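UDP-N-acetylglucosamine pyrophosphorylase (PDB 3OC9) probably catalyses the formation of UDP-N-acetylglucosamine and diphosphate from UTP and N-acetyl-alpha-D-glucosamine 1-phosphate. Local coordinates at residues Gln33-Leu38 / Gly177-Val182; Arg26-Ile31 / Val194-Ile199; Arg78-Ala83 / Asn91-Trp96; Ser207-Lys212 / Asn264-Ser269; Gln230-Val235 / Leu318-Ser323. All coordinates share one frame; numbering follows the deposited sequence. Where two conformers were deposited one is given.

In the fold
Interactions 1, 3, 4 and 5 reach one large mixed sheet, while interaction 2 packs two helices over one of its faces. Interaction 1 is the middle of the group: Leu38 N lies 3.1 Å from His95 O of interaction 3, and Tyr266 N of interaction 4 lies 3.0 Å from Ser181 O. Interaction 2 covers Thr36 and Leu38 and is tied to interaction 4 by a salt bridge, Asp195 OD2 to Lys212 NZ at 2.9 Å. Interaction 5 adjoins interaction 4 through Glu208 but is centred about 31 Å from interaction 3. A sulfate ion, probably from the crystallisation liquor, sits by Arg26 and more loosely by Lys35; no substrate or product is bound at these contacts.

Interaction 1 (Gln33-Leu38 / Gly177-Val182); sequences QGKTAL and GIKYSV
Thr36, Ala37 and Leu38 run beside Tyr180, Ser181 and Val182 as parallel strands, their short axes approaching to 4.8 Å at an angle of 23°. The pairing begins at Lys35 O, which accepts two backbone donors: Lys179 N at 2.9 Å, standing 46° out of the carbonyl plane, and Tyr180 N at 3.2 Å, nearly in line with the C=O bond. Further on, Ala37 N donates to Tyr180 O at 3.1 Å, and Ala37 O receives Val182 N at the same length, 3.1 Å. Both strands are entered from a helix that ends in a Schellman motif, with Gly34 and Gly177 taking the positive phi.

Ala37 and Ser181 share one face of the sheet, where Ala37 CB sits 3.7 Å from Ser181 OG and 4.0 Å from Ile178 CG2; helix 169-176 covers this side through Met173. On the other face, Thr36, Tyr180 and Val182 lie under helices 21-32 and 196-204. Leu38, packed on Val194, sends its CG anti to the backbone N (chi1 -176°), and its CD1 methyl reaches across to Val182 O at 3.5 Å. The Tyr180 hydroxyl is occupied by Asp203 of helix 196-204. At the entrance, the CB and CG methylenes of Lys35 lie against Gly177 O.

Parallel strands that each follow a helix, with further helices layered on both faces, fit the Rossmann-like alpha/beta core of the GT-A nucleotidyltransferases, where, as in the family, a strand such as 36-41 leads into the glycine-rich nucleotide-binding loop.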
# COMPACT_ATOMS: atom_id res chain seq x y z
N GLN A 33 21.63 -4.63 7.05
CA GLN A 33 21.82 -5.84 7.86
C GLN A 33 20.87 -7.00 7.51
O GLN A 33 20.91 -8.07 8.14
CB GLN A 33 21.70 -5.51 9.36
CG GLN A 33 22.87 -4.67 9.93
CD GLN A 33 22.56 -4.03 11.29
OE1 GLN A 33 21.43 -4.04 11.77
NE2 GLN A 33 23.59 -3.47 11.92
N GLY A 34 20.03 -6.79 6.48
CA GLY A 34 19.02 -7.78 6.07
C GLY A 34 17.86 -7.94 7.04
O GLY A 34 17.27 -9.03 7.17
N LYS A 35 17.50 -6.86 7.73
CA LYS A 35 16.47 -6.93 8.78
C LYS A 35 15.08 -6.38 8.36
O LYS A 35 14.23 -6.20 9.22
CB LYS A 35 16.96 -6.24 10.06
CG LYS A 35 18.20 -6.92 10.71
CD LYS A 35 18.61 -6.22 12.01
CE LYS A 35 19.78 -6.91 12.69
NZ LYS A 35 19.93 -6.45 14.11
N THR A 36 14.87 -6.14 7.05
CA THR A 36 13.60 -5.53 6.55
C THR A 36 12.94 -6.31 5.39
O THR A 36 13.63 -7.05 4.67
CB THR A 36 13.77 -4.04 6.09
OG1 THR A 36 14.51 -3.96 4.85
CG2 THR A 36 14.44 -3.18 7.18
N ALA A 37 11.62 -6.11 5.19
CA ALA A 37 10.86 -6.73 4.08
C ALA A 37 9.68 -5.87 3.62
O ALA A 37 9.20 -5.01 4.39
CB ALA A 37 10.34 -8.15 4.50
N LEU A 38 9.20 -6.13 2.39
CA LEU A 38 7.97 -5.52 1.83
C LEU A 38 6.85 -6.57 1.70
O LEU A 38 7.13 -7.71 1.31
CB LEU A 38 8.26 -4.91 0.42
CG LEU A 38 7.10 -4.15 -0.25
CD1 LEU A 38 6.78 -2.83 0.52
CD2 LEU A 38 7.34 -3.78 -1.76
N GLY A 177 16.61 -13.34 9.79
CA GLY A 177 16.81 -12.21 10.72
C GLY A 177 15.93 -10.97 10.45
O GLY A 177 16.22 -9.88 10.94
N ILE A 178 14.87 -11.15 9.67
CA ILE A 178 13.92 -10.05 9.37
C ILE A 178 13.11 -9.63 10.61
O ILE A 178 12.45 -10.46 11.26
CB ILE A 178 12.99 -10.42 8.18
CG1 ILE A 178 13.82 -10.57 6.88
CG2 ILE A 178 11.82 -9.36 8.03
CD1 ILE A 178 13.04 -11.22 5.71
N LYS A 179 13.20 -8.34 10.95
CA LYS A 179 12.60 -7.78 12.18
C LYS A 179 11.40 -6.85 11.93
O LYS A 179 10.51 -6.74 12.80
CB LYS A 179 13.65 -7.03 13.01
CG LYS A 179 14.87 -7.85 13.50
CD LYS A 179 14.45 -8.89 14.56
CE LYS A 179 15.65 -9.62 15.15
NZ LYS A 179 15.27 -10.22 16.47
N TYR A 180 11.39 -6.15 10.79
CA TYR A 180 10.32 -5.16 10.46
C TYR A 180 9.84 -5.29 9.01
O TYR A 180 10.67 -5.41 8.11
CB TYR A 180 10.84 -3.72 10.68
CG TYR A 180 11.23 -3.39 12.11
CD1 TYR A 180 10.26 -3.25 13.11
CD2 TYR A 180 12.58 -3.21 12.48
CE1 TYR A 180 10.61 -2.94 14.45
CE2 TYR A 180 12.94 -2.91 13.83
CZ TYR A 180 11.95 -2.77 14.79
OH TYR A 180 12.25 -2.48 16.11
N SER A 181 8.52 -5.26 8.78
CA SER A 181 7.92 -5.38 7.42
C SER A 181 6.94 -4.21 7.18
O SER A 181 6.16 -3.85 8.08
CB SER A 181 7.18 -6.73 7.23
OG SER A 181 8.04 -7.88 7.41
N VAL A 182 6.97 -3.61 5.99
CA VAL A 182 5.96 -2.59 5.59
C VAL A 182 4.92 -3.21 4.64
O VAL A 182 5.29 -3.73 3.56
CB VAL A 182 6.60 -1.33 4.92
CG1 VAL A 182 5.53 -0.31 4.53
CG2 VAL A 182 7.65 -0.69 5.82

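Interaction 2 (Arg26-Ile31 / Val194-Ile199); sequences RGLELI and VDPNMI. With SO4 (sulfate ion), chain B.
Gly27 and Pro196 meet where helix 21-32 packs against the start of helix 196-204, part of the helical layer on one face of the alpha/beta core. The two backbones come so close, CA to CA 4.1 Å, that Gly27 CA makes a C-H...O contact with Pro196 O at 3.4 Å. With only hydrogens on its CA besides the backbone, Gly27 lets the Pro196 carbonyl come this near.

Apolar groups surround this point. Leu28 CD2 reaches Pro196 CG at 3.9 Å, the two side chains crossing obliquely. Ile199 carries its CG2 anti to the backbone N, and this methyl meets Leu30 CD1 at 3.8 Å and also its CB. Ile31 CG1 lies 4.3 Å from Val194 CG1. Underneath, Thr36 and Leu38 of strand 36-41 close the layer, and Leu79 of helix 68-87 adjoins Pro196.

The polar groups point away from the apolar contact. Asp195 is the N-cap of helix 196-204: its OD1 accepts Asn197 N from well above the carboxylate plane and Asn197 ND2, at 3.0 Å, on the syn lone pair, while OD2 forms a salt bridge with Lys212. Arg26 lies with Leu30 CD2 over one guanidinium face. Its NH1 donates to sulfate O4 at 2.9 Å, its bonds to sulfate O1 are weak, and NE is paired with Asp203.

The chemistry is thus divided: dispersion and a close glycine approach join the helices, whereas Arg26 is shared between Asp203 and the sulfate; with Lys35 also near the ion, the local potential there may be positive.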
# COMPACT_ATOMS: atom_id res chain seq x y z
N ARG A 26 19.44 5.29 10.71
CA ARG A 26 19.18 4.01 11.40
C ARG A 26 18.38 3.05 10.50
O ARG A 26 18.58 1.81 10.53
CB ARG A 26 18.47 4.24 12.74
CG ARG A 26 18.09 2.97 13.55
CD ARG A 26 19.30 2.16 14.01
NE ARG A 26 18.88 1.01 14.82
CZ ARG A 26 19.64 -0.04 15.09
NH1 ARG A 26 20.89 -0.11 14.62
NH2 ARG A 26 19.16 -1.04 15.84
N GLY A 27 17.47 3.62 9.70
CA GLY A 27 16.71 2.83 8.70
C GLY A 27 17.63 2.20 7.65
O GLY A 27 17.51 1.01 7.35
N LEU A 28 18.55 2.99 7.08
CA LEU A 28 19.53 2.46 6.12
C LEU A 28 20.42 1.36 6.74
O LEU A 28 20.73 0.36 6.07
CB LEU A 28 20.41 3.59 5.51
CG LEU A 28 19.78 4.60 4.52
CD1 LEU A 28 20.84 5.57 3.96
CD2 LEU A 28 19.02 3.92 3.36
N GLU A 29 20.81 1.53 8.01
CA GLU A 29 21.58 0.50 8.73
C GLU A 29 20.82 -0.83 8.85
O GLU A 29 21.37 -1.91 8.57
CB GLU A 29 22.00 1.01 10.13
CG GLU A 29 22.75 -0.04 10.99
CD GLU A 29 24.16 -0.34 10.50
OE1 GLU A 29 24.76 0.52 9.81
OE2 GLU A 29 24.68 -1.44 10.80
N LEU A 30 19.56 -0.76 9.27
CA LEU A 30 18.72 -1.96 9.39
C LEU A 30 18.47 -2.67 8.04
O LEU A 30 18.51 -3.92 7.97
CB LEU A 30 17.40 -1.64 10.14
CG LEU A 30 17.60 -1.31 11.64
CD1 LEU A 30 16.38 -0.63 12.29
CD2 LEU A 30 18.01 -2.56 12.45
N ILE A 31 18.22 -1.90 6.97
CA ILE A 31 18.08 -2.45 5.61
C ILE A 31 19.39 -3.18 5.21
O ILE A 31 19.35 -4.31 4.72
CB ILE A 31 17.72 -1.36 4.55
CG1 ILE A 31 16.28 -0.83 4.75
CG2 ILE A 31 17.91 -1.90 3.10
CD1 ILE A 31 16.02 0.52 4.04
N VAL A 194 9.71 0.35 1.47
CA VAL A 194 10.45 0.18 2.76
C VAL A 194 11.18 1.51 3.13
O VAL A 194 12.40 1.65 2.97
CB VAL A 194 11.39 -1.09 2.75
CG1 VAL A 194 12.07 -1.33 4.13
CG2 VAL A 194 10.61 -2.35 2.34
N ASP A 195 10.40 2.47 3.64
CA ASP A 195 10.85 3.87 3.87
C ASP A 195 11.87 3.92 5.03
O ASP A 195 11.49 3.64 6.17
CB ASP A 195 9.59 4.74 4.19
CG ASP A 195 9.92 6.22 4.50
OD1 ASP A 195 11.08 6.63 4.30
OD2 ASP A 195 9.00 6.97 4.95
N PRO A 196 13.15 4.28 4.76
CA PRO A 196 14.14 4.28 5.88
C PRO A 196 13.73 5.20 7.06
O PRO A 196 14.06 4.87 8.22
CB PRO A 196 15.45 4.78 5.23
CG PRO A 196 15.22 4.76 3.76
CD PRO A 196 13.75 4.63 3.46
N ASN A 197 13.06 6.33 6.76
CA ASN A 197 12.55 7.25 7.82
C ASN A 197 11.62 6.52 8.80
O ASN A 197 11.72 6.68 10.05
CB ASN A 197 11.79 8.46 7.20
CG ASN A 197 12.67 9.31 6.28
OD1 ASN A 197 13.54 10.06 6.75
ND2 ASN A 197 12.44 9.21 4.96
N MET A 198 10.73 5.70 8.24
CA MET A 198 9.72 4.95 9.04
C MET A 198 10.34 3.76 9.81
O MET A 198 9.99 3.51 10.99
CB MET A 198 8.57 4.53 8.08
CG MET A 198 7.43 3.71 8.69
SD MET A 198 6.34 3.12 7.34
CE MET A 198 4.90 2.74 8.33
N ILE A 199 11.26 3.03 9.17
CA ILE A 199 11.96 1.88 9.83
C ILE A 199 12.76 2.38 11.05
O ILE A 199 12.69 1.79 12.15
CB ILE A 199 12.89 1.11 8.82
CG1 ILE A 199 12.09 0.52 7.65
CG2 ILE A 199 13.82 0.06 9.53
CD1 ILE A 199 11.04 -0.52 8.00
S SO4 B . 22.53 -2.94 16.10
O1 SO4 B . 21.59 -3.40 15.07
O2 SO4 B . 21.81 -2.77 17.36
O3 SO4 B . 23.59 -3.93 16.26
O4 SO4 B . 23.12 -1.67 15.69

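Interaction 3 (Arg78-Ala83 / Asn91-Trp96); sequences RLQELA and NVMIHW
Gln80 OE1 is gripped twice, by Ile94 N of the 91-96 segment and by Gln124 NE2 from a neighbouring loop. The bond from Ile94 N is 3.0 Å long and nearly straight, 171° at the hydrogen, with the donor tilted 20° from the amide carbonyl plane. To get there, the glutamine chain leaves helix 68-87 with CG anti to its carbonyl carbon and continues extended (chi2 172°), passing across Val92 O, which lies 3.3 Å from Gln80 CD. The amide therefore serves a backbone N-H at the approach to strand 95-100.

Apolar groups line the path. Gln80 CG lies 4.0 Å from Ile94 CG1, the two side chains crossing at a slant, and Ile94 CD1 reaches Leu79 CB at 4.0 Å. One turn further along the helix, Ala83 CB touches Val92 CG1 at 4.1 Å. Ile31 of helix 21-32 packs on Ala83, Val92 and Ile94 together.

The helix thus lies against the residues that lead into strand 95-100. Since that strand is the parallel neighbour of strand 36-41, helix 68-87 is the helical arm of a beta-alpha-beta crossover, the recurring unit of Rossmann-like folds.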
# COMPACT_ATOMS: atom_id res chain seq x y z
N ARG A 78 16.77 0.84 -5.74
CA ARG A 78 17.38 2.13 -5.28
C ARG A 78 17.62 2.16 -3.77
O ARG A 78 18.66 2.66 -3.31
CB ARG A 78 16.52 3.32 -5.74
CG ARG A 78 17.02 4.71 -5.28
CD ARG A 78 18.45 5.01 -5.80
NE ARG A 78 18.85 6.40 -5.53
CZ ARG A 78 20.09 6.86 -5.68
NH1 ARG A 78 21.07 6.04 -6.08
NH2 ARG A 78 20.36 8.13 -5.43
N LEU A 79 16.65 1.66 -2.99
CA LEU A 79 16.79 1.52 -1.54
C LEU A 79 17.96 0.59 -1.16
O LEU A 79 18.74 0.92 -0.25
CB LEU A 79 15.46 1.02 -0.91
CG LEU A 79 14.34 2.07 -0.89
CD1 LEU A 79 12.98 1.40 -0.61
CD2 LEU A 79 14.65 3.15 0.19
N GLN A 80 18.11 -0.54 -1.86
CA GLN A 80 19.26 -1.43 -1.62
C GLN A 80 20.61 -0.70 -1.85
O GLN A 80 21.55 -0.86 -1.07
CB GLN A 80 19.19 -2.71 -2.49
CG GLN A 80 18.12 -3.75 -2.00
CD GLN A 80 17.90 -4.94 -2.96
OE1 GLN A 80 17.16 -5.87 -2.63
NE2 GLN A 80 18.53 -4.90 -4.14
N GLU A 81 20.66 0.08 -2.93
CA GLU A 81 21.85 0.86 -3.33
C GLU A 81 22.24 1.92 -2.28
O GLU A 81 23.42 2.02 -1.91
CB GLU A 81 21.59 1.51 -4.69
CG GLU A 81 22.78 2.23 -5.32
CD GLU A 81 22.52 2.61 -6.78
OE1 GLU A 81 21.53 3.33 -7.08
OE2 GLU A 81 23.32 2.16 -7.63
N LEU A 82 21.27 2.69 -1.80
CA LEU A 82 21.51 3.69 -0.74
C LEU A 82 22.07 3.08 0.56
O LEU A 82 23.02 3.63 1.17
CB LEU A 82 20.23 4.52 -0.47
CG LEU A 82 19.75 5.47 -1.58
CD1 LEU A 82 18.45 6.22 -1.19
CD2 LEU A 82 20.84 6.51 -1.93
N ALA A 83 21.48 1.95 0.98
CA ALA A 83 21.96 1.22 2.15
C ALA A 83 23.39 0.69 1.95
O ALA A 83 24.20 0.71 2.89
CB ALA A 83 21.00 0.07 2.49
N ASN A 91 26.54 -6.93 -0.60
CA ASN A 91 25.27 -7.49 -1.04
C ASN A 91 24.20 -7.11 -0.02
O ASN A 91 24.26 -7.54 1.13
CB ASN A 91 25.34 -9.01 -1.19
CG ASN A 91 26.33 -9.48 -2.25
OD1 ASN A 91 27.12 -10.40 -2.00
ND2 ASN A 91 26.30 -8.87 -3.43
N VAL A 92 23.26 -6.28 -0.45
CA VAL A 92 22.13 -5.90 0.41
C VAL A 92 20.82 -6.38 -0.26
O VAL A 92 20.60 -6.10 -1.45
CB VAL A 92 22.12 -4.36 0.65
CG1 VAL A 92 20.79 -3.88 1.29
CG2 VAL A 92 23.31 -3.96 1.54
N MET A 93 19.97 -7.09 0.49
CA MET A 93 18.73 -7.69 -0.07
C MET A 93 17.47 -7.34 0.74
O MET A 93 17.46 -7.54 1.95
CB MET A 93 18.90 -9.22 -0.21
CG MET A 93 17.73 -9.95 -0.91
SD MET A 93 18.05 -11.68 -1.41
CE MET A 93 19.10 -11.44 -2.82
N ILE A 94 16.43 -6.84 0.06
CA ILE A 94 15.07 -6.70 0.64
C ILE A 94 14.11 -7.78 0.08
O ILE A 94 13.75 -7.72 -1.09
CB ILE A 94 14.46 -5.27 0.37
CG1 ILE A 94 15.36 -4.16 0.92
CG2 ILE A 94 13.01 -5.16 0.99
CD1 ILE A 94 14.95 -2.72 0.41
N HIS A 95 13.70 -8.75 0.90
CA HIS A 95 12.74 -9.79 0.46
C HIS A 95 11.31 -9.19 0.30
O HIS A 95 10.92 -8.32 1.09
CB HIS A 95 12.77 -11.00 1.44
CG HIS A 95 14.00 -11.87 1.29
ND1 HIS A 95 14.09 -12.87 0.35
CD2 HIS A 95 15.19 -11.86 1.94
CE1 HIS A 95 15.28 -13.45 0.42
NE2 HIS A 95 15.97 -12.85 1.37
N TRP A 96 10.56 -9.65 -0.72
CA TRP A 96 9.23 -9.13 -1.10
C TRP A 96 8.21 -10.28 -1.14
O TRP A 96 8.37 -11.22 -1.94
CB TRP A 96 9.32 -8.43 -2.49
CG TRP A 96 8.04 -7.78 -3.05
CD1 TRP A 96 6.82 -7.59 -2.41
CD2 TRP A 96 7.88 -7.23 -4.37
NE1 TRP A 96 5.93 -6.96 -3.27
CE2 TRP A 96 6.55 -6.73 -4.47
CE3 TRP A 96 8.73 -7.10 -5.48
CZ2 TRP A 96 6.05 -6.11 -5.63
CZ3 TRP A 96 8.23 -6.48 -6.65
CH2 TRP A 96 6.90 -5.98 -6.71

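Interaction 4 (Ser207-Lys212 / Asn264-Ser269); sequences SEICIK and NGYSTS
Cys210 and Gly265 exchange two backbone bonds, Cys210 N to Gly265 O and Gly265 N to Cys210 O, each 2.9 Å, which makes them the hydrogen-bonded pair of an antiparallel ladder between strands 209-215 and 263-267. Ser267 N extends the ladder to Glu208 O at 3.1 Å. At this end Ser267 is the N-cap of helix 268-274, its OG turned between its own N and carbonyl carbon (chi1 74°) and accepting from Phe270 N.

A water stands 2.9 Å from Asn264 OD1 and also near Lys212 O. The same amide oxygen is close to Ile211 CG2, 3.3 Å away, the two side chains crossing on the face they share. Ile209 and Tyr266 lie side by side on that face, pointing the same way, with Ile209 CG2 4.0 Å from Tyr266 CE1. On the other face, Cys210 packs beneath Met198 and Met202 of helix 196-204, and Gly265 adds only its backbone.

The three bonds fix the register and satisfy both polar backbone atoms of Cys210 and Gly265, the outer strand edges pairing with 322-326 and 180-184. Asn264 ND2 finds its firm partner in His260, consistent with an amide accommodated on an otherwise apolar face of the sheet.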
# COMPACT_ATOMS: atom_id res chain seq x y z
N SER A 207 8.13 0.09 18.60
CA SER A 207 6.70 -0.12 18.27
C SER A 207 6.41 -1.55 17.80
O SER A 207 7.26 -2.14 17.11
CB SER A 207 6.28 0.83 17.12
OG SER A 207 6.52 2.20 17.43
N GLU A 208 5.22 -2.08 18.13
CA GLU A 208 4.62 -3.27 17.43
C GLU A 208 3.99 -2.91 16.06
O GLU A 208 4.13 -3.66 15.08
CB GLU A 208 3.54 -3.91 18.32
CG GLU A 208 4.12 -4.65 19.55
CD GLU A 208 3.04 -5.01 20.56
OE1 GLU A 208 2.29 -4.11 20.97
OE2 GLU A 208 2.97 -6.19 20.98
N ILE A 209 3.27 -1.79 16.02
CA ILE A 209 2.67 -1.25 14.78
C ILE A 209 3.02 0.24 14.65
O ILE A 209 2.92 1.00 15.66
CB ILE A 209 1.10 -1.39 14.73
CG1 ILE A 209 0.63 -2.77 15.21
CG2 ILE A 209 0.57 -1.11 13.27
CD1 ILE A 209 -0.91 -2.91 15.35
N CYS A 210 3.44 0.66 13.44
CA CYS A 210 3.58 2.09 13.09
C CYS A 210 2.56 2.40 11.96
O CYS A 210 2.68 1.85 10.83
CB CYS A 210 5.03 2.42 12.68
SG CYS A 210 5.33 4.20 12.22
N ILE A 211 1.59 3.28 12.24
CA ILE A 211 0.46 3.58 11.30
C ILE A 211 0.65 4.95 10.62
O ILE A 211 0.62 5.97 11.32
CB ILE A 211 -0.93 3.60 12.05
CG1 ILE A 211 -1.14 2.32 12.87
CG2 ILE A 211 -2.10 3.80 11.05
CD1 ILE A 211 -2.40 2.36 13.88
N LYS A 212 0.84 4.97 9.29
CA LYS A 212 0.88 6.26 8.53
C LYS A 212 -0.54 6.87 8.36
O LYS A 212 -1.49 6.14 8.04
CB LYS A 212 1.64 6.13 7.17
CG LYS A 212 3.20 6.26 7.33
CD LYS A 212 3.98 5.97 6.02
CE LYS A 212 5.44 6.51 6.08
NZ LYS A 212 6.20 6.24 4.77
N ASN A 264 1.37 0.51 6.61
CA ASN A 264 1.56 0.10 8.04
C ASN A 264 2.80 -0.77 8.24
O ASN A 264 3.03 -1.70 7.45
CB ASN A 264 0.29 -0.65 8.56
CG ASN A 264 -0.98 0.23 8.50
OD1 ASN A 264 -1.05 1.28 9.15
ND2 ASN A 264 -1.99 -0.19 7.72
N GLY A 265 3.61 -0.44 9.25
CA GLY A 265 4.79 -1.25 9.63
C GLY A 265 4.52 -2.16 10.84
O GLY A 265 3.87 -1.73 11.79
N TYR A 266 5.03 -3.40 10.78
CA TYR A 266 4.81 -4.42 11.83
C TYR A 266 6.12 -5.10 12.26
O TYR A 266 6.94 -5.47 11.40
CB TYR A 266 3.87 -5.53 11.31
CG TYR A 266 2.49 -5.12 10.81
CD1 TYR A 266 1.44 -4.87 11.71
CD2 TYR A 266 2.21 -5.08 9.43
CE1 TYR A 266 0.16 -4.53 11.25
CE2 TYR A 266 0.91 -4.76 8.96
CZ TYR A 266 -0.10 -4.48 9.86
OH TYR A 266 -1.36 -4.15 9.39
N SER A 267 6.30 -5.29 13.57
CA SER A 267 7.43 -6.13 14.07
C SER A 267 7.11 -7.61 13.82
O SER A 267 5.94 -7.98 13.77
CB SER A 267 7.73 -5.83 15.57
OG SER A 267 6.72 -6.40 16.42
N THR A 268 8.15 -8.45 13.65
CA THR A 268 7.96 -9.89 13.38
C THR A 268 7.26 -10.57 14.57
O THR A 268 6.37 -11.42 14.39
CB THR A 268 9.31 -10.57 12.97
OG1 THR A 268 9.82 -9.94 11.78
CG2 THR A 268 9.13 -12.07 12.70
N SER A 269 7.65 -10.17 15.79
CA SER A 269 7.00 -10.68 17.01
C SER A 269 5.49 -10.36 17.01
O SER A 269 4.67 -11.20 17.44
CB SER A 269 7.68 -10.12 18.26
OG SER A 269 7.07 -10.63 19.44
O HOH W 1 4.69 -8.29 19.92
O HOH W 2 -1.84 3.38 7.37

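Interaction 5 (Gln230-Val235 / Leu318-Ser323); sequences QERIKV and LATKVS
Arg232 and Ile233 open the second strand of a beta hairpin, 225-229 with 232-236, that leans over residues 318-323 where the chain enters strand 322-326 of the main sheet. The hairpin turns at Gln230 and Glu231, whose positive phi values fit a type I' turn. The two segments do not pair as strands: their closest CA atoms, in Arg232 and Thr320, are 6.9 Å apart, and two waters bridge the backbones.

One water accepts from Ile233 N at 2.9 Å and donates to Ala319 O at 2.9 Å, taking the place of a direct backbone bond. A second water donates to both Glu231 O and Thr320 O, at 3.2 Å each.

Arg232 supplies most of the direct touching. Its chain is bent at chi2 (-61°), which swings CD toward the other segment and sets it 3.6 Å from Ala319 O. The Arg232 and Thr320 side chains lie side by side, pointing the same way, and the Thr320 CG2 methyl stands over one guanidinium face near the rim, 3.6 Å from Arg232 NH2. NH1 donates to Pro317 O, just ahead of the segment, and passes near Leu318 O without bonding it.

Thr320 and Lys321 are themselves anchored by their N-H groups to the Glu208 carboxylate, which ties this loop to strand 209-215. Deeper in, Val322 leans on Ile211 of that strand, and on the hairpin side Ile233 CG1 meets Val322 CG1 at 4.3 Å.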
# COMPACT_ATOMS: atom_id res chain seq x y z
N GLN A 230 -10.48 2.11 25.83
CA GLN A 230 -9.77 1.40 26.91
C GLN A 230 -8.26 1.22 26.61
O GLN A 230 -7.68 0.12 26.74
CB GLN A 230 -10.46 0.07 27.26
CG GLN A 230 -11.86 0.24 27.87
CD GLN A 230 -12.34 -0.97 28.67
OE1 GLN A 230 -12.82 -1.96 28.09
NE2 GLN A 230 -12.24 -0.89 30.00
N GLU A 231 -7.64 2.34 26.20
CA GLU A 231 -6.22 2.46 25.86
C GLU A 231 -5.76 1.69 24.61
O GLU A 231 -4.57 1.62 24.35
CB GLU A 231 -5.30 2.18 27.07
CG GLU A 231 -5.48 3.15 28.25
CD GLU A 231 -5.26 4.61 27.87
OE1 GLU A 231 -4.24 4.94 27.22
OE2 GLU A 231 -6.11 5.45 28.25
N ARG A 232 -6.69 1.11 23.84
CA ARG A 232 -6.33 0.41 22.59
C ARG A 232 -6.76 1.20 21.33
O ARG A 232 -7.77 1.88 21.37
CB ARG A 232 -6.97 -0.99 22.55
CG ARG A 232 -6.60 -1.88 23.76
CD ARG A 232 -5.09 -2.11 23.80
NE ARG A 232 -4.66 -2.85 24.99
CZ ARG A 232 -4.39 -4.15 25.02
NH1 ARG A 232 -4.51 -4.90 23.93
NH2 ARG A 232 -4.01 -4.72 26.16
N ILE A 233 -6.01 1.07 20.23
CA ILE A 233 -6.33 1.78 18.97
C ILE A 233 -7.22 0.96 18.02
O ILE A 233 -6.99 -0.24 17.86
CB ILE A 233 -5.01 2.19 18.20
CG1 ILE A 233 -4.12 3.09 19.07
CG2 ILE A 233 -5.33 2.83 16.83
CD1 ILE A 233 -4.75 4.47 19.42
N LYS A 234 -8.24 1.61 17.43
CA LYS A 234 -9.18 1.02 16.46
C LYS A 234 -9.45 1.95 15.27
O LYS A 234 -9.25 3.17 15.38
CB LYS A 234 -10.54 0.66 17.13
CG LYS A 234 -10.49 -0.49 18.17
CD LYS A 234 -11.84 -0.68 18.94
CE LYS A 234 -11.67 -1.66 20.13
NZ LYS A 234 -12.99 -2.20 20.69
N VAL A 235 -9.87 1.37 14.13
CA VAL A 235 -10.40 2.16 12.99
C VAL A 235 -11.93 2.18 12.99
O VAL A 235 -12.58 1.11 13.15
CB VAL A 235 -9.90 1.61 11.60
CG1 VAL A 235 -10.59 2.29 10.42
CG2 VAL A 235 -8.37 1.74 11.48
N LEU A 318 -5.20 -5.40 19.31
CA LEU A 318 -4.32 -6.42 19.94
C LEU A 318 -2.99 -5.83 20.45
O LEU A 318 -2.41 -6.32 21.44
CB LEU A 318 -4.07 -7.59 18.96
CG LEU A 318 -3.20 -8.79 19.39
CD1 LEU A 318 -3.82 -9.55 20.56
CD2 LEU A 318 -2.97 -9.73 18.22
N ALA A 319 -2.50 -4.79 19.78
CA ALA A 319 -1.21 -4.15 20.15
C ALA A 319 -1.24 -3.27 21.41
O ALA A 319 -2.25 -2.59 21.66
CB ALA A 319 -0.68 -3.35 18.96
N THR A 320 -0.14 -3.25 22.19
CA THR A 320 0.01 -2.28 23.32
C THR A 320 1.02 -1.15 23.04
O THR A 320 1.07 -0.15 23.80
CB THR A 320 0.41 -2.95 24.69
OG1 THR A 320 1.69 -3.59 24.57
CG2 THR A 320 -0.64 -3.96 25.17
N LYS A 321 1.84 -1.29 21.99
CA LYS A 321 2.82 -0.25 21.64
C LYS A 321 2.61 0.18 20.18
O LYS A 321 3.01 -0.56 19.25
CB LYS A 321 4.25 -0.75 21.85
CG LYS A 321 4.56 -1.17 23.30
CD LYS A 321 5.97 -1.73 23.45
CE LYS A 321 7.05 -0.66 23.50
NZ LYS A 321 6.66 0.55 24.29
N VAL A 322 1.98 1.34 20.00
CA VAL A 322 1.61 1.82 18.63
C VAL A 322 2.08 3.27 18.44
O VAL A 322 1.82 4.13 19.32
CB VAL A 322 0.06 1.77 18.42
CG1 VAL A 322 -0.35 2.37 17.04
CG2 VAL A 322 -0.49 0.34 18.59
N SER A 323 2.79 3.56 17.35
CA SER A 323 3.14 4.94 17.00
C SER A 323 2.35 5.43 15.76
O SER A 323 1.99 4.61 14.88
CB SER A 323 4.67 5.08 16.83
OG SER A 323 5.19 4.23 15.80
O HOH W 3 -1.76 0.38 25.22
O HOH W 4 -3.81 -0.87 20.00